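PDB 4YMR: protein Snx21 from Mus musculus, which binds membranes enriched in phosphatidylinositol 3-phosphate and phosphatidylinositol 4,5-bisphosphate and may take part in several stages of intracellular trafficking. Local coordinates for residues E14-Q19 and L33-A37; Y27-L31 and V62-L67; L97-V101 and S114-L118. One frame throughout, in Å; residues are numbered along the deposited sequence.

Interaction 1. Residues E14-Q19 and L33-A37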
loop_
_atom_site.group_PDB
_atom_site.type_symbol
_atom_site.label_atom_id
_atom_site.label_comp_id
_atom_site.label_asym_id
_atom_site.label_seq_id
_atom_site.Cartn_x
_atom_site.Cartn_y
_atom_site.Cartn_z
ATOM N N GLU A 14 -10.010 10.370 9.134
ATOM C CA GLU A 14 -9.055 11.191 9.875
ATOM C C GLU A 14 -7.895 11.614 8.969
ATOM O O GLU A 14 -7.493 12.777 8.964
ATOM C CB GLU A 14 -8.548 10.436 11.116
ATOM C CG GLU A 14 -8.093 11.321 12.276
ATOM C CD GLU A 14 -8.072 10.591 13.624
ATOM O OE1 GLU A 14 -8.462 9.399 13.664
ATOM O OE2 GLU A 14 -7.670 11.212 14.640
ATOM N N LEU A 15 -7.372 10.664 8.195
ATOM C CA LEU A 15 -6.320 10.951 7.220
ATOM C C LEU A 15 -6.776 11.981 6.195
ATOM O O LEU A 15 -6.014 12.878 5.834
ATOM C CB LEU A 15 -5.906 9.677 6.489
ATOM C CG LEU A 15 -5.296 8.552 7.313
ATOM C CD1 LEU A 15 -4.903 7.418 6.382
ATOM C CD2 LEU A 15 -4.094 9.054 8.117
ATOM N N ARG A 16 -8.011 11.818 5.719
ATOM C CA ARG A 16 -8.669 12.767 4.821
ATOM C C ARG A 16 -8.622 14.190 5.377
ATOM O O ARG A 16 -8.136 15.103 4.716
ATOM C CB ARG A 16 -10.133 12.354 4.575
ATOM C CG ARG A 16 -10.355 11.383 3.408
ATOM C CD ARG A 16 -11.778 10.788 3.403
ATOM N NE ARG A 16 -11.767 9.361 3.071
ATOM C CZ ARG A 16 -12.648 8.468 3.516
ATOM N NH1 ARG A 16 -13.640 8.838 4.317
ATOM N NH2 ARG A 16 -12.532 7.196 3.156
ATOM N N ARG A 17 -9.139 14.370 6.589
ATOM C CA ARG A 17 -9.126 15.676 7.240
ATOM C C ARG A 17 -7.689 16.155 7.510
ATOM O O ARG A 17 -7.358 17.302 7.216
ATOM C CB ARG A 17 -9.992 15.690 8.515
ATOM C CG ARG A 17 -10.044 17.054 9.227
ATOM C CD ARG A 17 -11.457 17.647 9.302
ATOM N NE ARG A 17 -11.509 18.854 10.135
ATOM C CZ ARG A 17 -11.502 20.104 9.670
ATOM N NH1 ARG A 17 -11.453 20.331 8.365
ATOM N NH2 ARG A 17 -11.545 21.131 10.513
ATOM N N ALA A 18 -6.831 15.278 8.034
ATOM C CA ALA A 18 -5.436 15.650 8.268
ATOM C C ALA A 18 -4.775 16.119 6.972
ATOM O O ALA A 18 -4.012 17.088 6.972
ATOM C CB ALA A 18 -4.647 14.498 8.910
ATOM N N GLN A 19 -5.086 15.447 5.866
ATOM C CA GLN A 19 -4.525 15.836 4.577
ATOM C C GLN A 19 -4.985 17.226 4.114
ATOM O O GLN A 19 -4.174 18.021 3.645
ATOM C CB GLN A 19 -4.806 14.798 3.494
ATOM C CG GLN A 19 -4.100 15.114 2.173
ATOM C CD GLN A 19 -4.752 14.449 0.974
ATOM O OE1 GLN A 19 -5.974 14.246 0.939
ATOM N NE2 GLN A 19 -3.938 14.107 -0.022
ATOM N N LEU A 33 -4.240 15.052 14.388
ATOM C CA LEU A 33 -4.982 14.095 13.563
ATOM C C LEU A 33 -4.095 12.985 12.973
ATOM O O LEU A 33 -4.407 11.800 13.110
ATOM C CB LEU A 33 -5.748 14.822 12.453
ATOM C CG LEU A 33 -6.810 15.796 12.960
ATOM C CD1 LEU A 33 -7.621 16.371 11.808
ATOM C CD2 LEU A 33 -7.709 15.098 13.971
ATOM N N TRP A 34 -3.004 13.364 12.310
ATOM C CA TRP A 34 -2.018 12.383 11.874
ATOM C C TRP A 34 -1.546 11.487 13.036
ATOM O O TRP A 34 -1.319 10.292 12.857
ATOM C CB TRP A 34 -0.778 13.063 11.270
ATOM C CG TRP A 34 -0.927 13.836 9.968
ATOM C CD1 TRP A 34 -0.661 15.166 9.779
ATOM C CD2 TRP A 34 -1.330 13.325 8.690
ATOM N NE1 TRP A 34 -0.879 15.516 8.473
ATOM C CE2 TRP A 34 -1.288 14.406 7.771
ATOM C CE3 TRP A 34 -1.714 12.058 8.218
ATOM C CZ2 TRP A 34 -1.618 14.269 6.422
ATOM C CZ3 TRP A 34 -2.044 11.920 6.874
ATOM C CH2 TRP A 34 -1.998 13.025 5.993
ATOM N N ALA A 35 -1.381 12.086 14.212
ATOM C CA ALA A 35 -0.751 11.436 15.360
ATOM C C ALA A 35 -1.634 10.344 15.954
ATOM O O ALA A 35 -1.153 9.269 16.294
ATOM C CB ALA A 35 -0.398 12.467 16.428
ATOM N N ASN A 36 -2.924 10.634 16.084
ATOM C CA ASN A 36 -3.898 9.638 16.510
ATOM C C ASN A 36 -4.140 8.536 15.470
ATOM O O ASN A 36 -4.241 7.367 15.827
ATOM C CB ASN A 36 -5.201 10.322 16.921
ATOM C CG ASN A 36 -5.019 11.218 18.133
ATOM O OD1 ASN A 36 -4.324 10.860 19.093
ATOM N ND2 ASN A 36 -5.627 12.397 18.092
ATOM N N ALA A 37 -4.223 8.910 14.193
ATOM C CA ALA A 37 -4.286 7.931 13.113
ATOM C C ALA A 37 -3.076 6.995 13.136
ATOM O O ALA A 37 -3.214 5.797 12.909
ATOM C CB ALA A 37 -4.393 8.623 11.764
#

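Interaction 2. Residues Y27-L31 and V62-L67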
loop_
_atom_site.group_PDB
_atom_site.type_symbol
_atom_site.label_atom_id
_atom_site.label_comp_id
_atom_site.label_asym_id
_atom_site.label_seq_id
_atom_site.Cartn_x
_atom_site.Cartn_y
_atom_site.Cartn_z
ATOM N N TYR A 27 -0.815 23.424 10.175
ATOM C CA TYR A 27 0.062 22.333 10.597
ATOM C C TYR A 27 -0.185 21.827 12.015
ATOM O O TYR A 27 -0.216 20.620 12.233
ATOM C CB TYR A 27 1.535 22.686 10.368
ATOM C CG TYR A 27 1.793 22.981 8.912
ATOM C CD1 TYR A 27 1.672 21.978 7.961
ATOM C CD2 TYR A 27 2.112 24.269 8.481
ATOM C CE1 TYR A 27 1.878 22.231 6.627
ATOM C CE2 TYR A 27 2.330 24.541 7.136
ATOM C CZ TYR A 27 2.210 23.512 6.208
ATOM O OH TYR A 27 2.408 23.745 4.857
ATOM N N ARG A 28 -0.390 22.739 12.963
ATOM C CA ARG A 28 -0.652 22.352 14.345
ATOM C C ARG A 28 -1.977 21.593 14.502
ATOM O O ARG A 28 -2.041 20.602 15.242
ATOM C CB ARG A 28 -0.568 23.561 15.284
ATOM C CG ARG A 28 -0.551 23.197 16.763
ATOM C CD ARG A 28 0.185 24.250 17.597
ATOM N NE ARG A 28 1.637 24.171 17.441
ATOM C CZ ARG A 28 2.394 23.235 18.003
ATOM N NH1 ARG A 28 1.841 22.298 18.755
ATOM N NH2 ARG A 28 3.702 23.229 17.810
ATOM N N GLU A 29 -3.019 22.040 13.798
ATOM C CA GLU A 29 -4.301 21.320 13.781
ATOM C C GLU A 29 -4.125 19.940 13.148
ATOM O O GLU A 29 -4.630 18.944 13.660
ATOM C CB GLU A 29 -5.379 22.122 13.029
ATOM C CG GLU A 29 -6.816 21.912 13.543
ATOM C CD GLU A 29 -7.856 22.792 12.832
ATOM O OE1 GLU A 29 -7.499 23.890 12.337
ATOM O OE2 GLU A 29 -9.037 22.376 12.767
ATOM N N ALA A 30 -3.393 19.890 12.035
ATOM C CA ALA A 30 -3.156 18.644 11.298
ATOM C C ALA A 30 -2.385 17.607 12.114
ATOM O O ALA A 30 -2.680 16.418 12.035
ATOM C CB ALA A 30 -2.432 18.924 9.987
ATOM N N LEU A 31 -1.409 18.065 12.902
ATOM C CA LEU A 31 -0.490 17.163 13.600
ATOM C C LEU A 31 -1.196 16.144 14.500
ATOM O O LEU A 31 -0.938 14.944 14.405
ATOM C CB LEU A 31 0.552 17.946 14.398
ATOM C CG LEU A 31 1.571 17.115 15.191
ATOM C CD1 LEU A 31 2.512 16.382 14.259
ATOM C CD2 LEU A 31 2.344 17.991 16.179
ATOM N N VAL A 62 6.196 16.278 7.888
ATOM C CA VAL A 62 5.914 17.608 7.356
ATOM C C VAL A 62 5.450 18.591 8.416
ATOM O O VAL A 62 5.963 19.721 8.503
ATOM C CB VAL A 62 4.899 17.541 6.185
ATOM C CG1 VAL A 62 4.412 18.922 5.809
ATOM C CG2 VAL A 62 5.559 16.891 4.990
ATOM N N CYS A 63 4.499 18.145 9.235
ATOM C CA CYS A 63 3.938 18.997 10.260
ATOM C C CYS A 63 4.985 19.297 11.327
ATOM O O CYS A 63 5.133 20.443 11.743
ATOM C CB CYS A 63 2.661 18.400 10.868
ATOM S SG CYS A 63 1.244 18.396 9.757
ATOM N N HIS A 64 5.718 18.282 11.764
ATOM C CA HIS A 64 6.797 18.539 12.706
ATOM C C HIS A 64 7.817 19.538 12.139
ATOM O O HIS A 64 8.213 20.458 12.838
ATOM C CB HIS A 64 7.429 17.242 13.210
ATOM C CG HIS A 64 6.605 16.555 14.257
ATOM N ND1 HIS A 64 6.399 15.189 14.265
ATOM C CD2 HIS A 64 5.931 17.046 15.323
ATOM C CE1 HIS A 64 5.637 14.870 15.305
ATOM N NE2 HIS A 64 5.336 15.979 15.956
ATOM N N GLN A 65 8.205 19.397 10.873
ATOM C CA GLN A 65 9.173 20.337 10.294
ATOM C C GLN A 65 8.671 21.763 10.240
ATOM O O GLN A 65 9.424 22.701 10.478
ATOM C CB GLN A 65 9.546 19.921 8.886
ATOM C CG GLN A 65 10.614 18.877 8.827
ATOM C CD GLN A 65 10.959 18.521 7.411
ATOM O OE1 GLN A 65 11.735 19.219 6.755
ATOM N NE2 GLN A 65 10.367 17.445 6.918
ATOM N N GLU A 66 7.396 21.913 9.896
ATOM C CA GLU A 66 6.768 23.226 9.840
ATOM C C GLU A 66 6.633 23.894 11.208
ATOM O O GLU A 66 6.461 25.128 11.275
ATOM C CB GLU A 66 5.398 23.167 9.143
ATOM C CG GLU A 66 5.457 22.656 7.686
ATOM C CD GLU A 66 6.121 23.623 6.691
ATOM O OE1 GLU A 66 6.534 24.732 7.082
ATOM O OE2 GLU A 66 6.227 23.272 5.495
ATOM N N LEU A 67 6.785 23.117 12.286
ATOM C CA LEU A 67 6.377 23.567 13.627
ATOM C C LEU A 67 7.370 23.975 14.772
ATOM O O LEU A 67 6.899 24.261 15.877
ATOM C CB LEU A 67 5.387 22.562 14.231
ATOM C CG LEU A 67 3.963 22.631 13.679
ATOM C CD1 LEU A 67 3.149 21.502 14.304
ATOM C CD2 LEU A 67 3.325 23.996 13.930
#

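Interaction 3. Residues L97-V101 and S114-L118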
loop_
_atom_site.group_PDB
_atom_site.type_symbol
_atom_site.label_atom_id
_atom_site.label_comp_id
_atom_site.label_asym_id
_atom_site.label_seq_id
_atom_site.Cartn_x
_atom_site.Cartn_y
_atom_site.Cartn_z
ATOM N N LEU A 97 -0.908 -15.490 -4.646
ATOM C CA LEU A 97 -0.134 -16.698 -4.906
ATOM C C LEU A 97 -1.016 -17.923 -4.727
ATOM O O LEU A 97 -1.070 -18.776 -5.603
ATOM C CB LEU A 97 1.141 -16.774 -4.048
ATOM C CG LEU A 97 2.255 -15.789 -4.452
ATOM C CD1 LEU A 97 3.455 -15.858 -3.532
ATOM C CD2 LEU A 97 2.709 -15.980 -5.908
ATOM N N GLU A 98 -1.740 -17.984 -3.612
ATOM C CA GLU A 98 -2.620 -19.116 -3.325
ATOM C C GLU A 98 -3.736 -19.260 -4.374
ATOM O O GLU A 98 -4.023 -20.361 -4.848
ATOM C CB GLU A 98 -3.196 -19.016 -1.903
ATOM C CG GLU A 98 -4.315 -20.010 -1.585
ATOM C CD GLU A 98 -3.827 -21.450 -1.533
ATOM O OE1 GLU A 98 -2.853 -21.726 -0.801
ATOM O OE2 GLU A 98 -4.414 -22.314 -2.228
ATOM N N ALA A 99 -4.351 -18.146 -4.747
ATOM C CA ALA A 99 -5.416 -18.183 -5.738
ATOM C C ALA A 99 -4.856 -18.607 -7.090
ATOM O O ALA A 99 -5.517 -19.301 -7.856
ATOM C CB ALA A 99 -6.100 -16.832 -5.837
ATOM N N HIS A 100 -3.627 -18.189 -7.370
ATOM C CA HIS A 100 -2.931 -18.575 -8.600
ATOM C C HIS A 100 -2.548 -20.051 -8.648
ATOM O O HIS A 100 -2.642 -20.678 -9.704
ATOM C CB HIS A 100 -1.681 -17.714 -8.813
ATOM C CG HIS A 100 -1.119 -17.797 -10.198
ATOM N ND1 HIS A 100 -0.040 -18.597 -10.515
ATOM C CD2 HIS A 100 -1.493 -17.186 -11.347
ATOM C CE1 HIS A 100 0.227 -18.467 -11.804
ATOM N NE2 HIS A 100 -0.630 -17.619 -12.333
ATOM N N VAL A 101 -2.101 -20.601 -7.522
ATOM C CA VAL A 101 -1.778 -22.030 -7.447
ATOM C C VAL A 101 -3.042 -22.858 -7.623
ATOM O O VAL A 101 -3.050 -23.836 -8.359
ATOM C CB VAL A 101 -1.123 -22.417 -6.105
ATOM C CG1 VAL A 101 -1.151 -23.938 -5.918
ATOM C CG2 VAL A 101 0.285 -21.914 -6.047
ATOM N N SER A 114 4.702 -20.320 -8.572
ATOM C CA SER A 114 3.794 -19.719 -7.620
ATOM C C SER A 114 3.837 -20.467 -6.287
ATOM O O SER A 114 3.685 -19.870 -5.221
ATOM C CB SER A 114 2.381 -19.728 -8.189
ATOM O OG SER A 114 2.070 -18.446 -8.682
ATOM N N GLU A 115 4.039 -21.778 -6.368
ATOM C CA GLU A 115 4.205 -22.620 -5.192
ATOM C C GLU A 115 5.489 -22.254 -4.476
ATOM O O GLU A 115 5.470 -21.842 -3.321
ATOM C CB GLU A 115 4.269 -24.086 -5.601
ATOM C CG GLU A 115 3.355 -24.998 -4.830
ATOM C CD GLU A 115 3.104 -26.295 -5.573
ATOM O OE1 GLU A 115 4.080 -26.893 -6.078
ATOM O OE2 GLU A 115 1.926 -26.702 -5.673
ATOM N N ALA A 116 6.605 -22.401 -5.180
ATOM C CA ALA A 116 7.923 -22.175 -4.601
ATOM C C ALA A 116 8.032 -20.809 -3.953
ATOM O O ALA A 116 8.771 -20.635 -2.985
ATOM C CB ALA A 116 9.004 -22.342 -5.652
ATOM N N GLN A 117 7.280 -19.846 -4.473
ATOM C CA GLN A 117 7.312 -18.494 -3.926
ATOM C C GLN A 117 6.495 -18.405 -2.646
ATOM O O GLN A 117 6.870 -17.695 -1.719
ATOM C CB GLN A 117 6.813 -17.475 -4.952
ATOM C CG GLN A 117 6.907 -16.026 -4.470
ATOM C CD GLN A 117 6.559 -15.013 -5.554
ATOM O OE1 GLN A 117 6.483 -15.349 -6.743
ATOM N NE2 GLN A 117 6.348 -13.766 -5.145
ATOM N N LEU A 118 5.376 -19.126 -2.606
ATOM C CA LEU A 118 4.553 -19.215 -1.399
ATOM C C LEU A 118 5.220 -20.068 -0.302
ATOM O O LEU A 118 4.936 -19.893 0.872
ATOM C CB LEU A 118 3.144 -19.741 -1.721
ATOM C CG LEU A 118 2.121 -19.708 -0.572
ATOM C CD1 LEU A 118 1.849 -18.277 -0.127
ATOM C CD2 LEU A 118 0.820 -20.410 -0.929
#

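Interaction 1. Residues E14-Q19 and L33-A37
A18 and W34 meet at the centre of an antiparallel helix pair in the C-terminal PXB/TPR domain of this sorting nexin. The pair joins helix 12-24 to helix 27-43. Their segment axes approach to 9.0 Å and run at 155° between N-to-C directions. The small side chain of A18 is the main bump of helix 12-24. Its CB sits over one face of the W34 indole, 3.6 Å from the centroid of the six-membered ring in a CH-pi contact. The CB of W34 points away from helix 12-24, but CG lies beside the backbone N (chi1 -66°), and this swings the indole back across A18. The flat ring thus acts as a lid over the methyl. A18 also touches L33, with the two CB atoms 3.7 Å apart.

L33 is the opposing bump. Its side chain enters a hollow whose floor is A18 and whose walls are the aliphatic parts of E14 and R17. CD1 reaches R17 CG at 3.6 Å, and CD2 faces the E14 chain. E14 leans across the other helix toward N36. Its OE2 comes 3.5 Å from N36 CB, which is packing and not a polar bond. The indole N-H is used as well: W34 NE1 is hydrogen-bonded to T22 OG1, a turn beyond A18 on helix 12-24. Helix 52-66 supplies further cover, with L60 and C63 against W34. L138 of the second subunit also packs on this ring. Q19 turns its amide away, and its NE2 is hydrogen-bonded to backbone O of E141 and of L138 in that subunit. L15, which also touches R52 and T56 of helix 52-66, fills a cleft between the indole and A37: its CD2 lies 3.7 Å from both W34 CZ3 and A37 CB.

Interaction 2. Residues Y27-L31 and V62-L67
Y27 and E66 pack where two antiparallel helices of the TPR-type bundle meet: the start of helix 27-43 lies against the C-terminal part of helix 52-66. The axes of helix 27-31 and helix 62-66 make 142° between N-to-C directions and approach to 9.0 Å. The phenol ring of Y27 is covered on one face by the aliphatic part of E66. E66 CG stands 3.5 Å from the ring centroid, only 5° off the normal, so this is a close CH-pi contact. The E66 chain bends at its second torsion (chi2 -70°). The carboxylate therefore folds over the phenol and lies nearly parallel to the ring instead of extending past it. C63 SG takes the edge of the same ring, 4.0 Å from Y27 CD1, in a sulfur-aromatic contact. The sulfur also touches A30, with SG 3.7 Å from CB.

A second methyl-on-ring contact lies further along. L31 CD1 rests on one face of the H64 imidazole, 3.3 Å from NE2, and L31 CD2 follows beside it. A73 and C76 of helix 70-85 also touch this imidazole. L67 packs on the start of helix 27-43. Its CG meets Y27 CB at 4.1 Å, and its CD1 lies over one face of the R28 guanidinium, 3.9 Å above the plane.

T22 of helix 12-24 touches both Y27 and C63. The carboxylate of E66 forms a salt bridge with K135 of the second subunit, and K135 also packs on Y27. Polar side chains here thus pack through their carbon and ring surfaces. The charge of E66 is directed to the other subunit, so the same residue serves the intrachain stack and, in this domain-swapped crystal assembly, the contact between subunits.

Interaction 3. Residues L97-V101 and S114-L118
The H100 imidazole meets S114 OG obliquely, through its ND1 corner. ND1 donates a weak hydrogen bond to OG at 2.8 Å; the N-H to acceptor angle is 122°, so the bond is badly bent. H100 CG is anti to the backbone N (chi1 -165°), which brings ND1 round to the serine. S77 of the second subunit packs on H100. The other flat group ends the extended Q117 side chain, which crosses that of L97 at about a right angle. L97 CD1 touches Q117 CG at 3.6 Å, and L97 CD2 lies 3.9 Å from Q117 OE1. With an alanine in place of Q117, the chain beyond CB would be gone, and the L97 methyls would probably lose their packing surface on that side.

L97 is central. Its CD2 also approaches S114 OG, and its CB lies 4.3 Å from L118 CD1. L81 of the second subunit packs on L97 and S114. V101, one turn after L97, carries the packing on, with CG2 3.7 Å from S114 CB and against the backbone N of E115. E98 and E115 run along one side of this packing. E98 OE1 rests on L118 CD2 at 3.9 Å, while its OE2 has a salt bridge to R102. E115 OE2 forms a salt bridge with K111 NZ in the connecting loop. The segment axes approach to 9.2 Å, with 148° between N-to-C directions. Helices 93-106 and 112-122 follow one another in sequence. Together they form an antiparallel helical hairpin, the kind of unit from which TPR-like folds are built.

Interactions 1 and 2 share helix 27-43 and touch directly: W34 of the first packs against C63 of the second. Helices 12-24, 27-43 and 52-66 are thereby joined into one bundle. Interaction 3 lies on the opposite side of the chain's centre, its centre about 36 and 43 Å from theirs, and it touches neither. All three are partly buried; R17, N36 and R28 form exposed margins of the first two. Interaction 1 relies on interlocking apolar shapes. Interaction 2 lays aliphatic carbons on rings. Interaction 3 combines leucine packing with a weak polar bond, the only one of the three to cross its contact. Each is also touched by the second subunit, consistent with the domain-swapped dimer.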